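Local coordinates for Atg5 (PDB 3VQI), which takes part in cytoplasm-to-vacuole transport and in the formation of autophagic vesicles, and is required for selective degradation of the nucleus, at residues G14-V20 against C38-R44; W75-N79 against W115-L119; D168-F172 against F184-K190; V242-D248 against L269-K274. The contacts are given in a common frame with arbitrary orientation. Numbering follows the deposited sequence.

Interaction 1: G14-V20 against C38-R44; sequences GTINVEV and CHIVMLR. With SO4 (sulfate ion), chain G.
Two extended strands, 15-20 and 38-43, run antiparallel with 4.8 Å between their axes and 149° between their directions. The register pairs Thr-15 with Leu-43 and Glu-19 with His-39. Gly-14 precedes the strand, and its O accepts a hydrogen bond from Arg-44 N (2.9 Å). Thr-15, in a non-hydrogen-bonded pair, brings OG1 to 3.0 Å from Val-41 CG1. Ile-16 and Met-42 form a hydrogen-bonded pair, with Ile-16 N to Met-42 O and Met-42 N to Ile-16 O both 3.1 Å; Ile-16 CG2 also lies 3.5 Å from Arg-44 NE, whose guanidinium forms a salt bridge with Asp-94. This is the first beta hairpin of the ubiquitin-like UblA domain, strand 37-43 lying at the sheet edge and strand 15-22 pairing in parallel with strand 114-121. Asn-17 and Val-41, another non-hydrogen-bonded pair, share the face of Thr-15, Leu-43, Glu-19 and His-39. Val-18 repeats the paired bonding with Ile-40 (Val-18 N to Ile-40 O 3.1 Å, Ile-40 N to Val-18 O 3.0 Å), and its CG2 meets Met-42 SD at 3.7 Å; the side chains of Val-20, Ile-40 and Met-42 share this face and pack on helix 48-59. Glu-19 is extended (chi1 and chi2 t), placing CD 3.4 Å from His-39 NE2, while His-39 donates from N to sulfate O3 (2.9 Å) and from ND1 to O1 (2.7 Å). Val-20 N bonds Cys-38 O at 3.0 Å.

Interaction 2: W75-N79 against W115-L119; sequences WFEYN and WELQL
Strand 115-119 crosses strand 75-78 in antiparallel sense, the axes 4.5 Å apart and their directions 133° apart, so close pairing is short. The five-membered ring of Trp-115 (chi1 t) meets the Tyr-78 ring obliquely, centroids 4.9 Å apart and planes at 48°; Trp-115 NE1 comes within 3.3 Å of Tyr-78 CD2. Glu-116 contributes its carbonyl, O lying 3.1 Å from Tyr-78 CD2 at the ring edge. Leu-117 (m, t) packs CD2 against Tyr-78 CB at 3.8 Å and CB against Phe-76 CD2 at 4.0 Å. Within the five-stranded UblA sheet of the ubiquitin-like fold, strand 114-121 is the central one, flanked by 15-22 and 74-78. Gln-118 and Glu-77 make the hydrogen-bonded pair: Gln-118 N donates to Glu-77 O (2.7 Å), and Glu-77 N to Gln-118 O (3.0 Å). The Glu-77 carboxylate turns back along its own strand to accept from Trp-75 NE1 at OE2 (2.9 Å). Leu-119 (t, p), opposite Phe-76, sets CD1 4.4 Å from Phe-76 CE2 and packs against helix 48-59.

Interaction 3: D168-F172 against F184-K190; sequences DFENF and FMAVRSK
A salt bridge closes one side of this helix pair: Lys-190 NZ donates to Asp-168 OD2 at 3.3 Å, carried across by a lysine side chain extended from chi2 to chi4. Lys-190 follows directly on helix 184-189, whose axis passes 9.3 Å from that of helix 168-172 at a crossing angle of -131°. Next to the bridge, Val-187 points at the other helix, its CG2 3.4 Å from Asp-168 O. The same valine covers Phe-172: CG1 sits 4.1 Å from the ring centroid, over the face in a CH-pi contact, and CB is 3.6 Å from Phe-172 CD1. Phe-172 (chi1 t) reaches on to Phe-184 (chi1 t), with Phe-172 CE1 3.4 Å from Phe-184 CE2; the two planes are 21° apart but slid so far that the rings barely overlap, centroids 5.1 Å apart. Trp-143 and Trp-147 of helix 135-155 also meet the Phe-172 ring, and Trp-12 meets that of Phe-184. These aromatic rings join helices 166-178 and 181-189 to helix 135-155 within the alpha-helical bundle region of Atg5.

Interaction 4: V242-D248 against L269-K274; sequences VIIQGID and LYLVTK
Val-242, Ile-244, Leu-269 and Leu-271 form the apolar centre of this contact in the ubiquitin-like UblB domain. Ile-244 (m, t) places CG2 3.7 Å from Leu-269 CD1 and CD1 3.8 Å from Leu-271 CD1, while Val-242 CG1 lies 3.8 Å from Leu-271 CG. Helices 225-230 and 255-262 pack against this group. Strands 242-244 and 269-272 are antiparallel, 144° between directions and 4.8 Å between axes, and join through a single bridge: Ile-243 N to Val-272 O is 2.9 Å and Val-272 N to Ile-243 O is 3.0 Å. Ile-243 CB lies 3.8 Å from Val-272 CB. Beyond it, a type I' turn from Ile-244 to Ile-247 reverses the first segment into a tight hairpin, Gln-245 and Gly-246 taking positive phi. A water accepts from Gln-245 N (3.0 Å) and donates to Tyr-270 O (2.7 Å), continuing the link where the strands part. Past the opposite end of the bridge, the extended side chain of Lys-274 forms a salt bridge, its NZ 2.7 Å from Asp-248 OD1.

Interactions 1 and 2 belong to one sheet of the UblA domain, their centres about 12 Å apart, and meet where strand 15-22 runs parallel to strand 114-121: Glu-19 N lies 2.7 Å from Trp-115 O and Glu-19 O 2.8 Å from Leu-117 N, both probable hydrogen bonds. Interaction 4, in UblB, touches interaction 1 through Arg-44, whose NH2 is 3.1 Å from Gly-246 CA and NH1 3.3 Å from Gln-245 C, so the end of the UblA hairpin packs on the UblB turn. Interaction 3 stands apart in the helical region, its nearest atoms about 9 Å from interaction 4, 11 Å from interaction 1 and 19 Å from interaction 2.

Interaction 1: G14-V20 against C38-R44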
# COMPACT_ATOMS: atom_id res chain seq x y z
N GLY A 14 -8.99 6.83 4.89
CA GLY A 14 -9.41 6.24 3.63
C GLY A 14 -9.80 4.77 3.76
O GLY A 14 -9.07 3.97 4.34
N THR A 15 -10.95 4.42 3.20
CA THR A 15 -11.44 3.06 3.30
C THR A 15 -11.80 2.45 1.94
O THR A 15 -12.00 3.18 0.97
CB THR A 15 -12.67 3.04 4.24
OG1 THR A 15 -12.34 2.28 5.41
CG2 THR A 15 -13.90 2.44 3.57
N ILE A 16 -11.86 1.12 1.88
CA ILE A 16 -12.27 0.41 0.66
C ILE A 16 -12.96 -0.89 1.08
O ILE A 16 -12.50 -1.58 1.98
CB ILE A 16 -11.08 0.07 -0.30
CG1 ILE A 16 -9.95 -0.62 0.45
CG2 ILE A 16 -10.56 1.34 -0.98
CD1 ILE A 16 -8.75 -0.95 -0.41
N ASN A 17 -14.09 -1.20 0.43
CA ASN A 17 -14.85 -2.41 0.72
C ASN A 17 -14.18 -3.59 0.03
O ASN A 17 -13.86 -3.52 -1.16
CB ASN A 17 -16.29 -2.28 0.22
CG ASN A 17 -17.09 -1.25 1.00
OD1 ASN A 17 -17.20 -1.34 2.22
ND2 ASN A 17 -17.64 -0.26 0.30
N VAL A 18 -13.98 -4.68 0.76
CA VAL A 18 -13.29 -5.83 0.20
C VAL A 18 -14.01 -7.15 0.42
O VAL A 18 -14.38 -7.49 1.54
CB VAL A 18 -11.87 -5.95 0.83
CG1 VAL A 18 -11.17 -7.19 0.32
CG2 VAL A 18 -11.06 -4.71 0.53
N GLU A 19 -14.22 -7.90 -0.66
CA GLU A 19 -14.85 -9.21 -0.53
C GLU A 19 -13.79 -10.27 -0.74
O GLU A 19 -13.17 -10.36 -1.81
CB GLU A 19 -15.99 -9.40 -1.53
CG GLU A 19 -16.62 -10.79 -1.39
CD GLU A 19 -18.02 -10.89 -1.98
OE1 GLU A 19 -18.64 -11.98 -1.84
OE2 GLU A 19 -18.50 -9.89 -2.56
N VAL A 20 -13.56 -11.07 0.29
CA VAL A 20 -12.57 -12.13 0.25
C VAL A 20 -13.26 -13.48 0.14
O VAL A 20 -13.99 -13.90 1.04
CB VAL A 20 -11.69 -12.09 1.51
CG1 VAL A 20 -10.63 -13.17 1.44
CG2 VAL A 20 -11.06 -10.72 1.66
N CYS A 38 -16.51 -13.33 2.98
CA CYS A 38 -16.50 -12.45 4.14
C CYS A 38 -16.12 -11.07 3.62
O CYS A 38 -15.24 -10.93 2.78
CB CYS A 38 -15.50 -12.92 5.21
SG CYS A 38 -13.76 -12.60 4.88
N HIS A 39 -16.83 -10.05 4.09
CA HIS A 39 -16.55 -8.69 3.65
C HIS A 39 -15.89 -7.96 4.80
O HIS A 39 -16.34 -8.04 5.94
CB HIS A 39 -17.84 -7.98 3.25
CG HIS A 39 -18.74 -8.81 2.38
ND1 HIS A 39 -19.50 -9.84 2.89
CD2 HIS A 39 -18.94 -8.81 1.04
CE1 HIS A 39 -20.13 -10.44 1.89
NE2 HIS A 39 -19.81 -9.84 0.76
N ILE A 40 -14.81 -7.27 4.50
CA ILE A 40 -14.13 -6.53 5.53
C ILE A 40 -13.73 -5.19 4.98
O ILE A 40 -13.40 -5.07 3.80
CB ILE A 40 -12.89 -7.28 6.01
CG1 ILE A 40 -11.91 -7.43 4.86
CG2 ILE A 40 -13.30 -8.66 6.51
CD1 ILE A 40 -10.69 -8.23 5.25
N VAL A 41 -13.79 -4.17 5.82
CA VAL A 41 -13.40 -2.85 5.38
C VAL A 41 -11.91 -2.77 5.66
O VAL A 41 -11.47 -3.15 6.75
CB VAL A 41 -14.16 -1.75 6.17
CG1 VAL A 41 -13.75 -0.37 5.67
CG2 VAL A 41 -15.66 -1.93 6.00
N MET A 42 -11.13 -2.33 4.67
CA MET A 42 -9.69 -2.21 4.84
C MET A 42 -9.25 -0.76 4.73
O MET A 42 -9.82 0.02 3.96
CB MET A 42 -8.94 -3.01 3.78
CG MET A 42 -9.03 -4.52 3.91
SD MET A 42 -8.06 -5.30 2.63
CE MET A 42 -8.47 -7.05 2.92
N LEU A 43 -8.23 -0.39 5.50
CA LEU A 43 -7.74 0.96 5.43
C LEU A 43 -6.89 1.07 4.17
O LEU A 43 -6.12 0.17 3.86
CB LEU A 43 -6.91 1.27 6.67
CG LEU A 43 -7.78 1.41 7.92
CD1 LEU A 43 -6.90 1.45 9.15
CD2 LEU A 43 -8.63 2.67 7.80
N ARG A 44 -7.05 2.16 3.43
CA ARG A 44 -6.29 2.37 2.21
C ARG A 44 -4.80 2.40 2.51
O ARG A 44 -4.00 1.83 1.78
CB ARG A 44 -6.71 3.66 1.53
CG ARG A 44 -7.91 3.49 0.61
CD ARG A 44 -8.43 4.79 0.01
NE ARG A 44 -9.04 4.52 -1.28
CZ ARG A 44 -8.34 4.38 -2.41
NH1 ARG A 44 -7.01 4.51 -2.39
NH2 ARG A 44 -8.96 4.05 -3.53
S SO4 G . -19.50 -11.35 6.36
O1 SO4 G . -19.75 -11.61 4.94
O2 SO4 G . -19.30 -12.62 7.08
O3 SO4 G . -18.28 -10.52 6.52
O4 SO4 G . -20.66 -10.63 6.92

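Interaction 2: W75-N79 against W115-L119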
# COMPACT_ATOMS: atom_id res chain seq x y z
N TRP A 75 -1.64 -15.99 0.25
CA TRP A 75 -1.49 -14.78 -0.55
C TRP A 75 -2.88 -14.44 -1.10
O TRP A 75 -3.83 -15.18 -0.91
CB TRP A 75 -0.44 -14.97 -1.65
CG TRP A 75 -0.81 -15.94 -2.76
CD1 TRP A 75 -1.54 -15.66 -3.87
CD2 TRP A 75 -0.47 -17.33 -2.85
NE1 TRP A 75 -1.69 -16.77 -4.65
CE2 TRP A 75 -1.05 -17.82 -4.05
CE3 TRP A 75 0.26 -18.21 -2.04
CZ2 TRP A 75 -0.92 -19.16 -4.45
CZ3 TRP A 75 0.39 -19.55 -2.44
CH2 TRP A 75 -0.20 -20.01 -3.65
N PHE A 76 -3.02 -13.28 -1.73
CA PHE A 76 -4.31 -12.92 -2.29
C PHE A 76 -4.20 -12.88 -3.80
O PHE A 76 -3.12 -12.63 -4.36
CB PHE A 76 -4.78 -11.54 -1.80
CG PHE A 76 -5.18 -11.49 -0.36
CD1 PHE A 76 -4.26 -11.09 0.62
CD2 PHE A 76 -6.49 -11.78 0.03
CE1 PHE A 76 -4.64 -10.98 1.95
CE2 PHE A 76 -6.88 -11.68 1.36
CZ PHE A 76 -5.96 -11.27 2.32
N GLU A 77 -5.31 -13.14 -4.46
CA GLU A 77 -5.30 -13.10 -5.91
C GLU A 77 -6.47 -12.28 -6.40
O GLU A 77 -7.58 -12.37 -5.86
CB GLU A 77 -5.36 -14.50 -6.50
CG GLU A 77 -4.01 -15.07 -6.88
CD GLU A 77 -4.10 -16.52 -7.36
OE1 GLU A 77 -5.10 -16.86 -8.04
OE2 GLU A 77 -3.18 -17.30 -7.06
N TYR A 78 -6.20 -11.44 -7.37
CA TYR A 78 -7.25 -10.64 -7.97
C TYR A 78 -7.24 -11.10 -9.42
O TYR A 78 -6.20 -11.12 -10.06
CB TYR A 78 -6.93 -9.15 -7.87
CG TYR A 78 -7.94 -8.30 -8.58
CD1 TYR A 78 -7.66 -7.75 -9.83
CD2 TYR A 78 -9.20 -8.10 -8.03
CE1 TYR A 78 -8.62 -7.02 -10.52
CE2 TYR A 78 -10.17 -7.38 -8.71
CZ TYR A 78 -9.88 -6.84 -9.96
OH TYR A 78 -10.85 -6.15 -10.64
N ASN A 79 -8.41 -11.51 -9.91
CA ASN A 79 -8.55 -12.01 -11.27
C ASN A 79 -7.47 -13.02 -11.65
O ASN A 79 -6.89 -12.93 -12.72
CB ASN A 79 -8.54 -10.86 -12.27
CG ASN A 79 -9.83 -10.08 -12.24
OD1 ASN A 79 -10.77 -10.46 -11.52
ND2 ASN A 79 -9.90 -8.99 -13.01
N TRP A 115 -14.09 -4.60 -3.84
CA TRP A 115 -12.92 -5.19 -4.47
C TRP A 115 -12.95 -6.67 -4.09
O TRP A 115 -12.99 -7.00 -2.91
CB TRP A 115 -11.66 -4.50 -3.91
CG TRP A 115 -10.34 -4.91 -4.52
CD1 TRP A 115 -10.13 -5.36 -5.80
CD2 TRP A 115 -9.04 -4.80 -3.92
NE1 TRP A 115 -8.78 -5.53 -6.02
CE2 TRP A 115 -8.09 -5.19 -4.88
CE3 TRP A 115 -8.60 -4.41 -2.65
CZ2 TRP A 115 -6.72 -5.20 -4.62
CZ3 TRP A 115 -7.23 -4.42 -2.39
CH2 TRP A 115 -6.31 -4.81 -3.38
N GLU A 116 -12.95 -7.56 -5.08
CA GLU A 116 -12.99 -8.98 -4.76
C GLU A 116 -11.61 -9.62 -4.89
O GLU A 116 -10.91 -9.44 -5.88
CB GLU A 116 -13.98 -9.72 -5.67
CG GLU A 116 -14.27 -11.14 -5.20
CD GLU A 116 -15.29 -11.90 -6.06
OE1 GLU A 116 -15.97 -11.27 -6.90
OE2 GLU A 116 -15.41 -13.13 -5.88
N LEU A 117 -11.22 -10.37 -3.86
CA LEU A 117 -9.92 -11.04 -3.82
C LEU A 117 -10.13 -12.50 -3.46
O LEU A 117 -11.07 -12.84 -2.74
CB LEU A 117 -9.02 -10.41 -2.75
CG LEU A 117 -8.67 -8.93 -2.95
CD1 LEU A 117 -7.79 -8.44 -1.79
CD2 LEU A 117 -7.96 -8.74 -4.28
N GLN A 118 -9.27 -13.37 -3.97
CA GLN A 118 -9.41 -14.77 -3.59
C GLN A 118 -8.31 -15.04 -2.57
O GLN A 118 -7.22 -14.48 -2.65
CB GLN A 118 -9.27 -15.73 -4.79
CG GLN A 118 -9.60 -15.19 -6.19
CD GLN A 118 -10.91 -14.43 -6.28
OE1 GLN A 118 -11.95 -14.88 -5.80
NE2 GLN A 118 -10.87 -13.25 -6.93
N LEU A 119 -8.60 -15.88 -1.58
CA LEU A 119 -7.61 -16.22 -0.58
C LEU A 119 -7.04 -17.55 -1.06
O LEU A 119 -7.78 -18.52 -1.21
CB LEU A 119 -8.26 -16.35 0.81
CG LEU A 119 -7.37 -16.94 1.91
CD1 LEU A 119 -6.28 -15.94 2.26
CD2 LEU A 119 -8.20 -17.28 3.13

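Interaction 3: D168-F172 against F184-K190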
# COMPACT_ATOMS: atom_id res chain seq x y z
N ASP A 168 10.67 6.23 19.69
CA ASP A 168 10.10 7.29 18.86
C ASP A 168 9.71 6.71 17.50
O ASP A 168 8.72 7.12 16.91
CB ASP A 168 11.13 8.41 18.69
CG ASP A 168 10.47 9.77 18.58
OD1 ASP A 168 9.59 10.08 19.41
OD2 ASP A 168 10.85 10.55 17.67
N PHE A 169 10.51 5.75 17.03
CA PHE A 169 10.24 5.05 15.78
C PHE A 169 9.17 3.98 16.01
O PHE A 169 8.27 3.79 15.18
CB PHE A 169 11.51 4.39 15.24
CG PHE A 169 11.24 3.32 14.22
CD1 PHE A 169 11.10 1.98 14.60
CD2 PHE A 169 11.03 3.66 12.89
CE1 PHE A 169 10.75 1.00 13.66
CE2 PHE A 169 10.68 2.70 11.94
CZ PHE A 169 10.54 1.36 12.33
N GLU A 170 9.29 3.27 17.13
CA GLU A 170 8.35 2.21 17.54
C GLU A 170 6.99 2.84 17.64
O GLU A 170 6.00 2.23 17.35
CB GLU A 170 8.75 1.65 18.92
CG GLU A 170 8.08 0.31 19.35
CD GLU A 170 8.28 -0.79 18.32
OE1 GLU A 170 9.30 -0.74 17.59
OE2 GLU A 170 7.43 -1.72 18.22
N ASN A 171 6.98 4.08 18.11
CA ASN A 171 5.76 4.85 18.26
C ASN A 171 5.27 5.19 16.85
O ASN A 171 4.07 5.32 16.60
CB ASN A 171 6.04 6.15 19.05
CG ASN A 171 4.79 6.80 19.55
OD1 ASN A 171 4.80 7.92 20.04
ND2 ASN A 171 3.68 6.08 19.44
N PHE A 172 6.22 5.34 15.92
CA PHE A 172 5.92 5.66 14.52
C PHE A 172 5.16 4.47 13.93
O PHE A 172 4.12 4.63 13.30
CB PHE A 172 7.23 5.90 13.75
CG PHE A 172 7.05 6.50 12.38
CD1 PHE A 172 6.02 7.41 12.13
CD2 PHE A 172 7.94 6.21 11.36
CE1 PHE A 172 5.89 8.01 10.88
CE2 PHE A 172 7.82 6.80 10.10
CZ PHE A 172 6.79 7.71 9.87
N PHE A 184 1.55 9.90 14.18
CA PHE A 184 2.20 9.61 12.92
C PHE A 184 2.86 10.87 12.35
O PHE A 184 4.07 10.88 12.11
CB PHE A 184 1.18 9.03 11.91
CG PHE A 184 1.76 8.75 10.55
CD1 PHE A 184 1.60 9.68 9.52
CD2 PHE A 184 2.51 7.61 10.32
CE1 PHE A 184 2.18 9.47 8.28
CE2 PHE A 184 3.10 7.38 9.08
CZ PHE A 184 2.93 8.31 8.06
N MET A 185 2.07 11.92 12.16
CA MET A 185 2.60 13.18 11.63
C MET A 185 3.77 13.69 12.48
O MET A 185 4.71 14.29 11.97
CB MET A 185 1.51 14.26 11.59
CG MET A 185 0.33 13.95 10.68
SD MET A 185 0.80 13.82 8.93
CE MET A 185 0.71 15.57 8.42
N ALA A 186 3.69 13.43 13.78
CA ALA A 186 4.72 13.87 14.71
C ALA A 186 6.10 13.42 14.28
O ALA A 186 6.98 14.25 14.08
CB ALA A 186 4.41 13.34 16.11
N VAL A 187 6.27 12.11 14.15
CA VAL A 187 7.56 11.55 13.74
C VAL A 187 7.86 11.81 12.26
O VAL A 187 9.02 11.96 11.87
CB VAL A 187 7.62 10.04 14.04
CG1 VAL A 187 9.01 9.51 13.74
CG2 VAL A 187 7.26 9.79 15.49
N ARG A 188 6.82 11.88 11.44
CA ARG A 188 7.04 12.14 10.02
C ARG A 188 7.81 13.46 9.92
O ARG A 188 8.72 13.61 9.09
CB ARG A 188 5.70 12.26 9.28
CG ARG A 188 5.82 12.28 7.76
CD ARG A 188 4.46 12.42 7.07
NE ARG A 188 4.27 13.74 6.47
CZ ARG A 188 4.23 14.89 7.15
NH1 ARG A 188 4.37 14.90 8.48
NH2 ARG A 188 4.07 16.03 6.51
N SER A 189 7.45 14.40 10.78
CA SER A 189 8.09 15.72 10.83
C SER A 189 9.56 15.58 11.21
O SER A 189 10.43 16.18 10.58
CB SER A 189 7.39 16.62 11.84
OG SER A 189 6.04 16.86 11.47
N LYS A 190 9.83 14.80 12.25
CA LYS A 190 11.21 14.61 12.70
C LYS A 190 12.05 13.93 11.61
O LYS A 190 13.23 13.65 11.82
CB LYS A 190 11.24 13.78 13.99
CG LYS A 190 10.67 14.48 15.22
CD LYS A 190 10.90 13.67 16.49
CE LYS A 190 10.30 14.34 17.71
NZ LYS A 190 10.47 13.53 18.96

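Interaction 4: V242-D248 against L269-K274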
# COMPACT_ATOMS: atom_id res chain seq x y z
N VAL A 242 -5.27 11.36 -13.28
CA VAL A 242 -4.41 10.32 -12.73
C VAL A 242 -5.12 9.81 -11.48
O VAL A 242 -6.05 10.45 -11.00
CB VAL A 242 -3.05 10.89 -12.30
CG1 VAL A 242 -2.14 9.79 -11.82
CG2 VAL A 242 -2.41 11.63 -13.46
N ILE A 243 -4.72 8.65 -10.97
CA ILE A 243 -5.36 8.14 -9.76
C ILE A 243 -4.40 8.17 -8.57
O ILE A 243 -3.38 7.48 -8.56
CB ILE A 243 -5.88 6.70 -9.92
CG1 ILE A 243 -6.98 6.65 -10.97
CG2 ILE A 243 -6.43 6.22 -8.58
CD1 ILE A 243 -7.70 5.31 -11.05
N ILE A 244 -4.74 8.98 -7.57
CA ILE A 244 -3.93 9.11 -6.37
C ILE A 244 -4.84 8.96 -5.16
O ILE A 244 -5.90 9.59 -5.10
CB ILE A 244 -3.26 10.47 -6.29
CG1 ILE A 244 -2.34 10.66 -7.49
CG2 ILE A 244 -2.49 10.58 -4.99
CD1 ILE A 244 -1.68 12.02 -7.54
N GLN A 245 -4.42 8.13 -4.21
CA GLN A 245 -5.20 7.91 -3.00
C GLN A 245 -6.68 7.68 -3.27
O GLN A 245 -7.53 8.02 -2.45
CB GLN A 245 -5.02 9.09 -2.05
CG GLN A 245 -3.71 9.08 -1.31
CD GLN A 245 -3.64 7.94 -0.31
OE1 GLN A 245 -4.64 7.26 -0.06
NE2 GLN A 245 -2.47 7.74 0.28
N GLY A 246 -6.98 7.09 -4.43
CA GLY A 246 -8.36 6.80 -4.78
C GLY A 246 -9.16 7.93 -5.40
O GLY A 246 -10.38 7.83 -5.57
N ILE A 247 -8.48 9.02 -5.75
CA ILE A 247 -9.16 10.16 -6.34
C ILE A 247 -8.50 10.61 -7.64
O ILE A 247 -7.27 10.61 -7.76
CB ILE A 247 -9.24 11.34 -5.34
CG1 ILE A 247 -7.84 11.73 -4.87
CG2 ILE A 247 -10.09 10.94 -4.13
CD1 ILE A 247 -7.85 12.63 -3.65
N ASP A 248 -9.33 10.98 -8.61
CA ASP A 248 -8.85 11.45 -9.91
C ASP A 248 -8.28 12.85 -9.75
O ASP A 248 -9.00 13.78 -9.41
CB ASP A 248 -10.00 11.47 -10.93
CG ASP A 248 -10.60 10.09 -11.18
OD1 ASP A 248 -9.83 9.15 -11.46
OD2 ASP A 248 -11.84 9.95 -11.12
N LEU A 269 4.50 8.79 -2.87
CA LEU A 269 3.29 9.29 -3.49
C LEU A 269 3.11 8.37 -4.69
O LEU A 269 3.98 8.31 -5.56
CB LEU A 269 3.49 10.73 -3.96
CG LEU A 269 2.51 11.32 -4.96
CD1 LEU A 269 1.09 11.47 -4.38
CD2 LEU A 269 3.08 12.66 -5.37
N TYR A 270 2.00 7.66 -4.74
CA TYR A 270 1.77 6.74 -5.85
C TYR A 270 0.79 7.28 -6.88
O TYR A 270 -0.33 7.68 -6.56
CB TYR A 270 1.24 5.39 -5.35
CG TYR A 270 2.23 4.57 -4.56
CD1 TYR A 270 2.45 4.82 -3.20
CD2 TYR A 270 2.95 3.55 -5.17
CE1 TYR A 270 3.35 4.05 -2.48
CE2 TYR A 270 3.86 2.78 -4.45
CZ TYR A 270 4.06 3.04 -3.11
OH TYR A 270 4.97 2.29 -2.40
N LEU A 271 1.23 7.26 -8.13
CA LEU A 271 0.38 7.70 -9.22
C LEU A 271 0.01 6.47 -10.04
O LEU A 271 0.88 5.68 -10.42
CB LEU A 271 1.11 8.69 -10.12
CG LEU A 271 1.01 10.18 -9.79
CD1 LEU A 271 1.65 10.47 -8.44
CD2 LEU A 271 1.70 10.96 -10.91
N VAL A 272 -1.28 6.30 -10.29
CA VAL A 272 -1.75 5.20 -11.11
C VAL A 272 -2.27 5.82 -12.41
O VAL A 272 -3.25 6.56 -12.42
CB VAL A 272 -2.87 4.42 -10.42
CG1 VAL A 272 -3.61 3.56 -11.43
CG2 VAL A 272 -2.28 3.55 -9.33
N THR A 273 -1.58 5.52 -13.51
CA THR A 273 -1.93 6.04 -14.83
C THR A 273 -3.20 5.40 -15.39
O THR A 273 -3.58 4.29 -15.01
CB THR A 273 -0.81 5.78 -15.83
OG1 THR A 273 -0.45 4.39 -15.79
CG2 THR A 273 0.40 6.64 -15.51
N LYS A 274 -3.84 6.12 -16.31
CA LYS A 274 -5.05 5.65 -16.96
C LYS A 274 -4.78 5.35 -18.43
O LYS A 274 -3.65 5.65 -18.88
CB LYS A 274 -6.15 6.71 -16.85
CG LYS A 274 -6.58 7.04 -15.44
CD LYS A 274 -7.72 8.03 -15.46
CE LYS A 274 -8.22 8.36 -14.07
NZ LYS A 274 -9.34 9.34 -14.12
O HOH W 1 -1.63 7.07 -4.25